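Local coordinates for xylulose kinase (Escherichia coli, PDB 2ITM), which catalyses the ATP-dependent phosphorylation of D-xylulose to D-xylulose 5-phosphate and, less efficiently, that of 1-deoxy-D-xylulose, at residues K13-N18 / G423-A428; G242-N247 / H279-R284; V369-A374 / A407-Q412; D415-G420 / L449-S454. One frame throughout, in Å; residues are numbered along the deposited sequence.

How the contacts relate
Contact 1 joins the two halves of this FGGY kinase, setting a strand of the N-terminal domain against a helix of the C-terminal domain; the side chain of A425 is about 4 Å from that of D6 and about 14 Å from bound D-xylulose. Contact 2 lies nearer the substrate, the H279 side chain being about 12 Å from the sugar, and its centre is 18 Å from that of contact 1. Contacts 3 and 4 belong to the C-terminal half. Helix 400-410 of contact 3 runs into strand 414-417 of contact 4, and this strand leads on to helix 424-436 of contact 1. The centres of contacts 1 and 3 are 31 Å apart.

Contact 1: residues K13-N18 / G423-A428; sequences KVILLN and GPALGA
I15 reaches from strand 13-17 to the first turn of helix 424-436, where it meets A425 and L426. Its CB carries two branches toward the helix. CG2 packs on the methyl of A425, 4.0 Å from CB. CG1 sits between the backbone N and the carbonyl carbon (chi1 73°) and passes the same methyl at 4.1 Å, so A425 CB touches both branches. From CG1 the chain runs on extended to CD1, which ends against the helix backbone, 3.7 Å from both A425 O and L426 N. Further along the strand, L17 crosses L426 at about a right angle, with L17 CD2 4.2 Å from L426 CD1. At the other end K13 lays CD beside A425 CB at 4.3 Å and carries NZ on to a hydrogen bond with V422 O, just ahead of the helix. Nothing polar links the two segments directly, and the short-segment axes approach to 8.2 Å, with the A425 methyl facing the strand. A425 also touches D6, a residue thought important for activity. This is part of the interface between the two domains of the actin-like ATPase fold of FGGY kinases, close to the catalytic cleft.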
loop_
_atom_site.group_PDB
_atom_site.type_symbol
_atom_site.label_atom_id
_atom_site.label_comp_id
_atom_site.label_asym_id
_atom_site.label_seq_id
_atom_site.Cartn_x
_atom_site.Cartn_y
_atom_site.Cartn_z
ATOM N N LYS A 13 -25.995 -21.796 17.811
ATOM C CA LYS A 13 -26.676 -20.988 18.792
ATOM C C LYS A 13 -28.108 -21.460 18.951
ATOM O O LYS A 13 -28.806 -21.664 17.974
ATOM C CB LYS A 13 -26.625 -19.527 18.387
ATOM C CG LYS A 13 -27.328 -18.595 19.343
ATOM C CD LYS A 13 -27.415 -17.204 18.780
ATOM C CE LYS A 13 -26.901 -16.177 19.748
ATOM N NZ LYS A 13 -27.148 -14.805 19.276
ATOM N N VAL A 14 -28.537 -21.661 20.202
ATOM C CA VAL A 14 -29.925 -21.915 20.529
ATOM C C VAL A 14 -30.496 -20.848 21.440
ATOM O O VAL A 14 -29.827 -20.370 22.344
ATOM C CB VAL A 14 -30.136 -23.310 21.151
ATOM C CG1 VAL A 14 -29.449 -24.380 20.331
ATOM C CG2 VAL A 14 -29.656 -23.350 22.581
ATOM N N ILE A 15 -31.740 -20.473 21.181
ATOM C CA ILE A 15 -32.437 -19.497 22.000
ATOM C C ILE A 15 -33.800 -19.960 22.483
ATOM O O ILE A 15 -34.444 -20.811 21.863
ATOM C CB ILE A 15 -32.576 -18.159 21.269
ATOM C CG1 ILE A 15 -33.603 -18.239 20.151
ATOM C CG2 ILE A 15 -31.223 -17.654 20.791
ATOM C CD1 ILE A 15 -34.017 -16.900 19.637
ATOM N N LEU A 16 -34.236 -19.371 23.583
ATOM C CA LEU A 16 -35.541 -19.630 24.153
ATOM C C LEU A 16 -36.361 -18.363 24.142
ATOM O O LEU A 16 -36.003 -17.420 24.842
ATOM C CB LEU A 16 -35.361 -20.126 25.565
ATOM C CG LEU A 16 -36.359 -21.078 26.204
ATOM C CD1 LEU A 16 -36.689 -20.652 27.589
ATOM C CD2 LEU A 16 -37.589 -21.338 25.403
ATOM N N LEU A 17 -37.451 -18.353 23.387
ATOM C CA LEU A 17 -38.343 -17.207 23.338
ATOM C C LEU A 17 -39.532 -17.445 24.233
ATOM O O LEU A 17 -40.073 -18.535 24.273
ATOM C CB LEU A 17 -38.858 -16.980 21.920
ATOM C CG LEU A 17 -38.101 -16.215 20.844
ATOM C CD1 LEU A 17 -39.069 -15.734 19.811
ATOM C CD2 LEU A 17 -37.321 -15.059 21.420
ATOM N N ASN A 18 -39.959 -16.399 24.924
ATOM C CA ASN A 18 -41.205 -16.429 25.669
ATOM C C ASN A 18 -42.453 -16.223 24.821
ATOM O O ASN A 18 -42.374 -16.009 23.626
ATOM C CB ASN A 18 -41.162 -15.436 26.831
ATOM C CG ASN A 18 -41.058 -13.994 26.373
ATOM O OD1 ASN A 18 -40.570 -13.150 27.095
ATOM N ND2 ASN A 18 -41.521 -13.718 25.179
ATOM N N GLY A 423 -29.598 -12.888 15.704
ATOM C CA GLY A 423 -29.245 -13.638 14.527
ATOM C C GLY A 423 -30.359 -14.521 14.008
ATOM O O GLY A 423 -31.493 -14.422 14.438
ATOM N N PRO A 424 -30.005 -15.396 13.078
ATOM C CA PRO A 424 -30.958 -16.307 12.466
ATOM C C PRO A 424 -31.775 -17.144 13.431
ATOM O O PRO A 424 -32.877 -17.510 13.097
ATOM C CB PRO A 424 -30.063 -17.189 11.610
ATOM C CG PRO A 424 -28.961 -16.317 11.231
ATOM C CD PRO A 424 -28.697 -15.477 12.413
ATOM N N ALA A 425 -31.235 -17.436 14.607
ATOM C CA ALA A 425 -31.976 -18.149 15.635
ATOM C C ALA A 425 -33.297 -17.467 15.991
ATOM O O ALA A 425 -34.300 -18.131 16.197
ATOM C CB ALA A 425 -31.130 -18.357 16.865
ATOM N N LEU A 426 -33.273 -16.142 16.056
ATOM C CA LEU A 426 -34.472 -15.347 16.239
ATOM C C LEU A 426 -35.545 -15.625 15.189
ATOM O O LEU A 426 -36.663 -15.941 15.523
ATOM C CB LEU A 426 -34.139 -13.865 16.292
ATOM C CG LEU A 426 -35.305 -12.942 16.602
ATOM C CD1 LEU A 426 -35.957 -13.399 17.844
ATOM C CD2 LEU A 426 -34.873 -11.506 16.702
ATOM N N GLY A 427 -35.180 -15.520 13.920
ATOM C CA GLY A 427 -36.091 -15.828 12.843
ATOM C C GLY A 427 -36.602 -17.252 12.874
ATOM O O GLY A 427 -37.776 -17.516 12.663
ATOM N N ALA A 428 -35.716 -18.201 13.142
ATOM C CA ALA A 428 -36.101 -19.577 13.376
ATOM C C ALA A 428 -37.220 -19.717 14.410
ATOM O O ALA A 428 -38.206 -20.387 14.179
ATOM C CB ALA A 428 -34.899 -20.404 13.766
#

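Contact 2: residues G242-N247 / H279-R284; sequences GMVDAN and HALPQR
D245 and R284 form a salt bridge, D245 OD1 lying 2.5 Å from R284 NH1, with the carboxylate and guanidinium planes turned 56° apart. The same NH1 makes a weak, long bond to V244 O, which lies at the guanidinium edge. The arginine chain bends at chi2 and chi3, and its NE returns to its own loop, donating to Q283 O at 2.8 Å from above the carbonyl plane. The guanidinium is therefore gripped from both loops. An alanine in place of R284 would probably leave the D245 carboxylate without its counter-charge and let the two loops shift against each other at this end. Deeper in, H279 NE2 donates to M243 O at 3.1 Å; the bond is almost perfectly straight (179°), and the oxygen lies in the ring plane.

The contact joins the loop after helix 233-241 to the hairpin loop between strands 275-278 and 285-291. M243 and V244 follow the Schellman motif in which G242, with positive phi, ends helix 233-241, the helix that begins at the proposed proton acceptor D233. L281 to R284 make the type II turn of the beta hairpin, and H279 N closes on R284 O.

Apolar packing lies alongside the polar links: V244 CG2 meets L281 CD1 at 3.7 Å, the two side chains crossing obliquely. L281 also touches V239 and, on helix 424-436, L431 and I434. H279 touches A235 and V239 of helix 233-241 and meets F260, with the two ring planes at about 55°.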
loop_
_atom_site.group_PDB
_atom_site.type_symbol
_atom_site.label_atom_id
_atom_site.label_comp_id
_atom_site.label_asym_id
_atom_site.label_seq_id
_atom_site.Cartn_x
_atom_site.Cartn_y
_atom_site.Cartn_z
ATOM N N GLY A 242 -37.802 -8.613 10.749
ATOM C CA GLY A 242 -39.115 -8.163 10.393
ATOM C C GLY A 242 -39.177 -7.827 8.934
ATOM O O GLY A 242 -40.072 -7.167 8.443
ATOM N N MET A 243 -38.187 -8.320 8.213
ATOM C CA MET A 243 -38.111 -8.099 6.796
ATOM C C MET A 243 -38.901 -9.133 6.029
ATOM O O MET A 243 -38.537 -10.287 5.975
ATOM C CB MET A 243 -36.653 -8.047 6.343
ATOM C CG MET A 243 -36.317 -6.880 5.447
ATOM S SD MET A 243 -35.604 -5.446 6.227
ATOM C CE MET A 243 -36.759 -5.135 7.507
ATOM N N VAL A 244 -39.999 -8.700 5.437
ATOM C CA VAL A 244 -41.175 -9.531 5.331
ATOM C C VAL A 244 -42.006 -9.262 4.074
ATOM O O VAL A 244 -42.604 -10.169 3.529
ATOM C CB VAL A 244 -42.020 -9.426 6.598
ATOM C CG1 VAL A 244 -43.473 -9.242 6.276
ATOM C CG2 VAL A 244 -41.779 -10.604 7.508
ATOM N N ASP A 245 -42.026 -8.022 3.612
ATOM C CA ASP A 245 -42.804 -7.666 2.434
ATOM C C ASP A 245 -41.989 -6.986 1.339
ATOM O O ASP A 245 -40.935 -6.431 1.592
ATOM C CB ASP A 245 -43.987 -6.782 2.815
ATOM C CG ASP A 245 -45.066 -7.549 3.510
ATOM O OD1 ASP A 245 -45.463 -8.615 3.050
ATOM O OD2 ASP A 245 -45.603 -7.128 4.541
ATOM N N ALA A 246 -42.515 -7.022 0.124
ATOM C CA ALA A 246 -41.872 -6.422 -1.027
ATOM C C ALA A 246 -41.260 -5.057 -0.753
ATOM O O ALA A 246 -41.906 -4.170 -0.215
ATOM C CB ALA A 246 -42.823 -6.346 -2.177
ATOM N N ASN A 247 -39.997 -4.918 -1.135
ATOM C CA ASN A 247 -39.241 -3.685 -0.988
ATOM C C ASN A 247 -38.820 -3.328 0.428
ATOM O O ASN A 247 -38.295 -2.256 0.656
ATOM C CB ASN A 247 -39.963 -2.513 -1.650
ATOM C CG ASN A 247 -40.230 -2.749 -3.122
ATOM O OD1 ASN A 247 -39.311 -2.907 -3.912
ATOM N ND2 ASN A 247 -41.493 -2.782 -3.488
ATOM N N HIS A 279 -37.840 -16.621 -0.372
ATOM C CA HIS A 279 -37.833 -16.243 1.035
ATOM C C HIS A 279 -38.414 -17.364 1.897
ATOM O O HIS A 279 -39.107 -18.226 1.402
ATOM C CB HIS A 279 -38.618 -14.941 1.230
ATOM C CG HIS A 279 -38.290 -14.197 2.485
ATOM N ND1 HIS A 279 -37.408 -14.669 3.429
ATOM C CD2 HIS A 279 -38.722 -13.005 2.946
ATOM C CE1 HIS A 279 -37.316 -13.804 4.417
ATOM N NE2 HIS A 279 -38.107 -12.785 4.149
ATOM N N ALA A 280 -38.129 -17.326 3.191
ATOM C CA ALA A 280 -38.580 -18.354 4.113
ATOM C C ALA A 280 -40.049 -18.200 4.511
ATOM O O ALA A 280 -40.507 -18.786 5.474
ATOM C CB ALA A 280 -37.696 -18.394 5.341
ATOM N N LEU A 281 -40.751 -17.360 3.762
ATOM C CA LEU A 281 -42.188 -17.256 3.933
ATOM C C LEU A 281 -42.924 -17.532 2.641
ATOM O O LEU A 281 -42.365 -17.433 1.566
ATOM C CB LEU A 281 -42.562 -15.882 4.485
ATOM C CG LEU A 281 -42.053 -15.520 5.874
ATOM C CD1 LEU A 281 -42.001 -14.039 6.065
ATOM C CD2 LEU A 281 -42.866 -16.197 6.965
ATOM N N PRO A 282 -44.194 -17.873 2.769
ATOM C CA PRO A 282 -44.998 -18.247 1.615
ATOM C C PRO A 282 -45.201 -17.069 0.682
ATOM O O PRO A 282 -45.400 -15.960 1.130
ATOM C CB PRO A 282 -46.310 -18.682 2.249
ATOM C CG PRO A 282 -45.923 -19.110 3.620
ATOM C CD PRO A 282 -44.892 -18.155 4.028
ATOM N N GLN A 283 -45.092 -17.338 -0.608
ATOM C CA GLN A 283 -45.232 -16.336 -1.644
ATOM C C GLN A 283 -44.315 -15.126 -1.435
ATOM O O GLN A 283 -44.674 -14.009 -1.756
ATOM C CB GLN A 283 -46.682 -15.905 -1.786
ATOM C CG GLN A 283 -47.584 -16.939 -2.408
ATOM C CD GLN A 283 -47.221 -17.260 -3.838
ATOM O OE1 GLN A 283 -47.497 -16.481 -4.735
ATOM N NE2 GLN A 283 -46.613 -18.410 -4.050
ATOM N N ARG A 284 -43.132 -15.373 -0.893
ATOM C CA ARG A 284 -42.141 -14.337 -0.746
ATOM C C ARG A 284 -40.814 -14.724 -1.364
ATOM O O ARG A 284 -40.403 -15.871 -1.300
ATOM C CB ARG A 284 -41.939 -13.990 0.720
ATOM C CG ARG A 284 -43.011 -13.133 1.330
ATOM C CD ARG A 284 -43.258 -11.842 0.606
ATOM N NE ARG A 284 -44.586 -11.851 0.030
ATOM C CZ ARG A 284 -45.650 -11.368 0.625
ATOM N NH1 ARG A 284 -45.540 -10.811 1.804
ATOM N NH2 ARG A 284 -46.821 -11.439 0.036
#

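Contact 3: residues V369-A374 / A407-Q412; sequences VGYALA and ADISGQ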
loop_
_atom_site.group_PDB
_atom_site.type_symbol
_atom_site.label_atom_id
_atom_site.label_comp_id
_atom_site.label_asym_id
_atom_site.label_seq_id
_atom_site.Cartn_x
_atom_site.Cartn_y
_atom_site.Cartn_z
ATOM N N VAL A 369 -15.415 3.016 2.198
ATOM C CA VAL A 369 -16.357 1.991 2.572
ATOM C C VAL A 369 -17.778 2.437 2.258
ATOM O O VAL A 369 -18.547 1.697 1.685
ATOM C CB VAL A 369 -16.228 1.602 4.050
ATOM C CG1 VAL A 369 -17.309 0.620 4.424
ATOM C CG2 VAL A 369 -14.870 1.032 4.333
ATOM N N GLY A 370 -18.105 3.660 2.635
ATOM C CA GLY A 370 -19.355 4.277 2.239
ATOM C C GLY A 370 -19.651 4.180 0.760
ATOM O O GLY A 370 -20.720 3.764 0.370
ATOM N N TYR A 371 -18.685 4.570 -0.061
ATOM C CA TYR A 371 -18.851 4.571 -1.505
ATOM C C TYR A 371 -19.137 3.167 -2.043
ATOM O O TYR A 371 -20.009 2.984 -2.873
ATOM C CB TYR A 371 -17.625 5.157 -2.198
ATOM C CG TYR A 371 -17.324 6.608 -1.899
ATOM C CD1 TYR A 371 -18.327 7.524 -1.646
ATOM C CD2 TYR A 371 -16.025 7.052 -1.870
ATOM C CE1 TYR A 371 -18.036 8.829 -1.370
ATOM C CE2 TYR A 371 -15.725 8.354 -1.595
ATOM C CZ TYR A 371 -16.729 9.243 -1.347
ATOM O OH TYR A 371 -16.401 10.532 -1.082
ATOM N N ALA A 372 -18.371 2.200 -1.551
ATOM C CA ALA A 372 -18.562 0.796 -1.864
ATOM C C ALA A 372 -19.968 0.289 -1.529
ATOM O O ALA A 372 -20.636 -0.293 -2.364
ATOM C CB ALA A 372 -17.518 -0.030 -1.173
ATOM N N LEU A 373 -20.399 0.539 -0.302
ATOM C CA LEU A 373 -21.695 0.099 0.168
ATOM C C LEU A 373 -22.852 0.669 -0.649
ATOM O O LEU A 373 -23.806 -0.021 -0.938
ATOM C CB LEU A 373 -21.872 0.421 1.649
ATOM C CG LEU A 373 -20.969 -0.318 2.640
ATOM C CD1 LEU A 373 -21.152 0.182 4.042
ATOM C CD2 LEU A 373 -21.134 -1.819 2.559
ATOM N N ALA A 374 -22.750 1.940 -1.014
ATOM C CA ALA A 374 -23.774 2.610 -1.798
ATOM C C ALA A 374 -23.897 2.034 -3.202
ATOM O O ALA A 374 -24.992 1.827 -3.696
ATOM C CB ALA A 374 -23.507 4.086 -1.856
ATOM N N ALA A 407 -26.021 7.917 4.662
ATOM C CA ALA A 407 -27.231 8.458 4.101
ATOM C C ALA A 407 -26.963 9.571 3.095
ATOM O O ALA A 407 -27.611 9.655 2.067
ATOM C CB ALA A 407 -28.124 8.936 5.203
ATOM N N ASP A 408 -25.988 10.411 3.405
ATOM C CA ASP A 408 -25.621 11.526 2.555
ATOM C C ASP A 408 -25.067 11.040 1.238
ATOM O O ASP A 408 -25.442 11.509 0.178
ATOM C CB ASP A 408 -24.588 12.390 3.267
ATOM C CG ASP A 408 -25.145 13.102 4.495
ATOM O OD1 ASP A 408 -26.372 13.240 4.616
ATOM O OD2 ASP A 408 -24.404 13.567 5.371
ATOM N N ILE A 409 -24.163 10.075 1.332
ATOM C CA ILE A 409 -23.554 9.417 0.191
ATOM C C ILE A 409 -24.568 8.698 -0.673
ATOM O O ILE A 409 -24.553 8.833 -1.878
ATOM C CB ILE A 409 -22.476 8.432 0.668
ATOM C CG1 ILE A 409 -21.224 9.180 1.086
ATOM C CG2 ILE A 409 -22.144 7.443 -0.405
ATOM C CD1 ILE A 409 -20.150 8.310 1.569
ATOM N N SER A 410 -25.441 7.926 -0.050
ATOM C CA SER A 410 -26.264 6.973 -0.764
ATOM C C SER A 410 -27.557 7.551 -1.305
ATOM O O SER A 410 -28.132 7.011 -2.233
ATOM C CB SER A 410 -26.566 5.765 0.109
ATOM O OG SER A 410 -27.585 6.038 1.030
ATOM N N GLY A 411 -28.029 8.627 -0.705
ATOM C CA GLY A 411 -29.319 9.174 -1.067
ATOM C C GLY A 411 -30.459 8.377 -0.482
ATOM O O GLY A 411 -31.594 8.511 -0.883
ATOM N N GLN A 412 -30.125 7.531 0.479
ATOM C CA GLN A 412 -31.054 6.571 1.031
ATOM C C GLN A 412 -31.367 6.899 2.472
ATOM O O GLN A 412 -30.482 7.192 3.251
ATOM C CB GLN A 412 -30.445 5.185 0.951
ATOM C CG GLN A 412 -31.431 4.098 0.753
ATOM C CD GLN A 412 -32.010 4.094 -0.630
ATOM O OE1 GLN A 412 -31.322 4.405 -1.591
ATOM N NE2 GLN A 412 -33.293 3.733 -0.728
#
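Apolar contact carries this pairing, and I409 of helix 400-410 is at its centre. I409 CD1 approaches the Y371 ring at CD1 and CE1, 3.7 Å from Y371 CE1, and the two side chains cross at about a right angle. I409 CG1 is anti to the carbonyl carbon (chi1 -76°), which leaves CG2 beside that carbon, where it packs 3.9 Å from A374 CB. The same methyl of A374 also meets S410 CB at 4.0 Å. F472 of helix 459-479 meets the Y371 ring as well. A valine in place of I409, lacking CD1, would probably open a gap beside the Y371 ring and leave it freer to shift.

Backbone proximity is the second element. G370 has no side chain, and I409 CG2 comes within 4.0 Å of G370 O; a CB on G370 would clash with I409 CD1. The CA atoms of A374 and S410 are only 5.1 Å apart.

Side-chain hydrogen bonds stay within 407-412 or lead outside the pair. S410 OG accepts from Q412 N at 3.0 Å, an ST turn at the end of helix 400-410, and also bonds L406 O.

With no hydrogen bond between the segments, the two C-terminal-domain helices are joined here by apolar van der Waals packing, close-fitting at the glycine and alanine positions.

Contact 4: residues D415-G420 / L449-S454; sequences DYRTGG and LPLEQS
Strand 451-455 forms the outer edge of the seven-stranded C-terminal-domain sheet, pairing antiparallel with strand 414-417, and Y416 meets E452 and Q453 there in a classic beta bulge. Y416 O accepts from two backbone donors, E452 N at 2.7 Å and Q453 N at 3.3 Å, while Y416 N donates to Q453 O at 2.8 Å. Y416 and E452 lie side by side and point the same way; E452 CB packs 3.8 Å from Y416 CD2, and the ring also makes a cation-pi contact with R403.

D415 pairs with S454 in the register of Y416 and Q453; beyond the bulge the register shifts by one and R417 pairs with L451. The side chains of these two flanking pairs lie on the face of the sheet opposite to Y416 and Q453. S454 OG donates to D415 OD1, modelled very short. R417 runs extended from CG to NE; L451 CG lies over one face of its guanidinium and L449 O at the edge, near its plane. Its NH1 bond to L449 O is short at 2.6 Å but bent (127°) and weak, while NE bonds T391 OG1 on the neighbouring strand 390-393.

Beyond the strands, L449 CB packs 3.4 Å from T418 O and its CD2 reaches G419 O at 3.5 Å. G419 has a positive phi, and a CB there would sit tightly against L449 CD2.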
loop_
_atom_site.group_PDB
_atom_site.type_symbol
_atom_site.label_atom_id
_atom_site.label_comp_id
_atom_site.label_asym_id
_atom_site.label_seq_id
_atom_site.Cartn_x
_atom_site.Cartn_y
_atom_site.Cartn_z
ATOM N N ASP A 415 -32.766 3.669 8.465
ATOM C CA ASP A 415 -33.429 3.460 9.751
ATOM C C ASP A 415 -32.555 2.624 10.691
ATOM O O ASP A 415 -32.411 1.393 10.511
ATOM C CB ASP A 415 -34.738 2.705 9.570
ATOM C CG ASP A 415 -35.788 3.504 8.830
ATOM O OD1 ASP A 415 -35.815 4.735 8.970
ATOM O OD2 ASP A 415 -36.604 2.896 8.120
ATOM N N TYR A 416 -31.984 3.270 11.695
ATOM C CA TYR A 416 -31.200 2.568 12.691
ATOM C C TYR A 416 -32.077 1.891 13.730
ATOM O O TYR A 416 -32.936 2.511 14.338
ATOM C CB TYR A 416 -30.223 3.504 13.372
ATOM C CG TYR A 416 -29.265 2.820 14.301
ATOM C CD1 TYR A 416 -28.603 1.674 13.922
ATOM C CD2 TYR A 416 -29.023 3.320 15.557
ATOM C CE1 TYR A 416 -27.730 1.053 14.765
ATOM C CE2 TYR A 416 -28.150 2.707 16.402
ATOM C CZ TYR A 416 -27.507 1.573 16.005
ATOM O OH TYR A 416 -26.628 0.966 16.860
ATOM N N ARG A 417 -31.844 0.605 13.922
ATOM C CA ARG A 417 -32.534 -0.143 14.949
ATOM C C ARG A 417 -31.543 -0.951 15.781
ATOM O O ARG A 417 -30.438 -1.225 15.335
ATOM C CB ARG A 417 -33.566 -1.058 14.303
ATOM C CG ARG A 417 -34.401 -0.413 13.232
ATOM C CD ARG A 417 -35.383 -1.355 12.594
ATOM N NE ARG A 417 -36.282 -0.696 11.661
ATOM C CZ ARG A 417 -37.422 -0.123 11.996
ATOM N NH1 ARG A 417 -37.822 -0.107 13.250
ATOM N NH2 ARG A 417 -38.167 0.449 11.070
ATOM N N THR A 418 -31.946 -1.320 16.989
ATOM C CA THR A 418 -31.149 -2.183 17.852
ATOM C C THR A 418 -31.699 -3.593 17.910
ATOM O O THR A 418 -32.887 -3.807 17.748
ATOM C CB THR A 418 -31.091 -1.614 19.271
ATOM O OG1 THR A 418 -32.243 -0.807 19.508
ATOM C CG2 THR A 418 -29.951 -0.649 19.404
ATOM N N GLY A 419 -30.825 -4.559 18.154
ATOM C CA GLY A 419 -31.265 -5.900 18.453
ATOM C C GLY A 419 -31.112 -6.859 17.292
ATOM O O GLY A 419 -31.768 -7.892 17.233
ATOM N N GLY A 420 -30.228 -6.522 16.370
ATOM C CA GLY A 420 -29.898 -7.427 15.323
ATOM C C GLY A 420 -28.798 -8.346 15.775
ATOM O O GLY A 420 -28.210 -9.054 14.977
ATOM N N LEU A 449 -37.720 -4.428 14.541
ATOM C CA LEU A 449 -36.989 -4.021 15.725
ATOM C C LEU A 449 -37.267 -2.575 16.060
ATOM O O LEU A 449 -37.802 -1.833 15.254
ATOM C CB LEU A 449 -35.492 -4.246 15.571
ATOM C CG LEU A 449 -35.042 -5.631 15.120
ATOM C CD1 LEU A 449 -33.766 -5.519 14.347
ATOM C CD2 LEU A 449 -34.875 -6.571 16.283
ATOM N N PRO A 450 -36.897 -2.182 17.265
ATOM C CA PRO A 450 -37.115 -0.817 17.724
ATOM C C PRO A 450 -36.377 0.199 16.863
ATOM O O PRO A 450 -35.160 0.122 16.729
ATOM C CB PRO A 450 -36.538 -0.840 19.129
ATOM C CG PRO A 450 -36.216 -2.272 19.414
ATOM C CD PRO A 450 -36.860 -3.121 18.388
ATOM N N LEU A 451 -37.133 1.133 16.300
ATOM C CA LEU A 451 -36.582 2.300 15.634
ATOM C C LEU A 451 -35.820 3.230 16.566
ATOM O O LEU A 451 -36.393 3.834 17.457
ATOM C CB LEU A 451 -37.680 3.066 14.910
ATOM C CG LEU A 451 -37.365 3.464 13.472
ATOM C CD1 LEU A 451 -38.229 4.614 13.001
ATOM C CD2 LEU A 451 -35.919 3.801 13.306
ATOM N N GLU A 452 -34.523 3.348 16.340
ATOM C CA GLU A 452 -33.665 4.126 17.201
ATOM C C GLU A 452 -33.442 5.533 16.661
ATOM O O GLU A 452 -33.481 6.498 17.404
ATOM C CB GLU A 452 -32.333 3.414 17.373
ATOM C CG GLU A 452 -31.512 3.904 18.544
ATOM C CD GLU A 452 -32.256 3.815 19.857
ATOM O OE1 GLU A 452 -32.540 2.692 20.298
ATOM O OE2 GLU A 452 -32.555 4.871 20.446
ATOM N N GLN A 453 -33.213 5.633 15.357
ATOM C CA GLN A 453 -32.992 6.911 14.693
ATOM C C GLN A 453 -33.091 6.753 13.185
ATOM O O GLN A 453 -32.571 5.803 12.620
ATOM C CB GLN A 453 -31.624 7.496 15.058
ATOM C CG GLN A 453 -31.316 8.844 14.386
ATOM C CD GLN A 453 -29.965 9.415 14.737
ATOM O OE1 GLN A 453 -29.120 8.729 15.284
ATOM N NE2 GLN A 453 -29.763 10.676 14.419
ATOM N N SER A 454 -33.764 7.693 12.544
ATOM C CA SER A 454 -33.925 7.676 11.107
ATOM C C SER A 454 -33.095 8.781 10.429
ATOM O O SER A 454 -33.237 9.951 10.739
ATOM C CB SER A 454 -35.389 7.838 10.741
ATOM O OG SER A 454 -35.982 6.596 10.447
#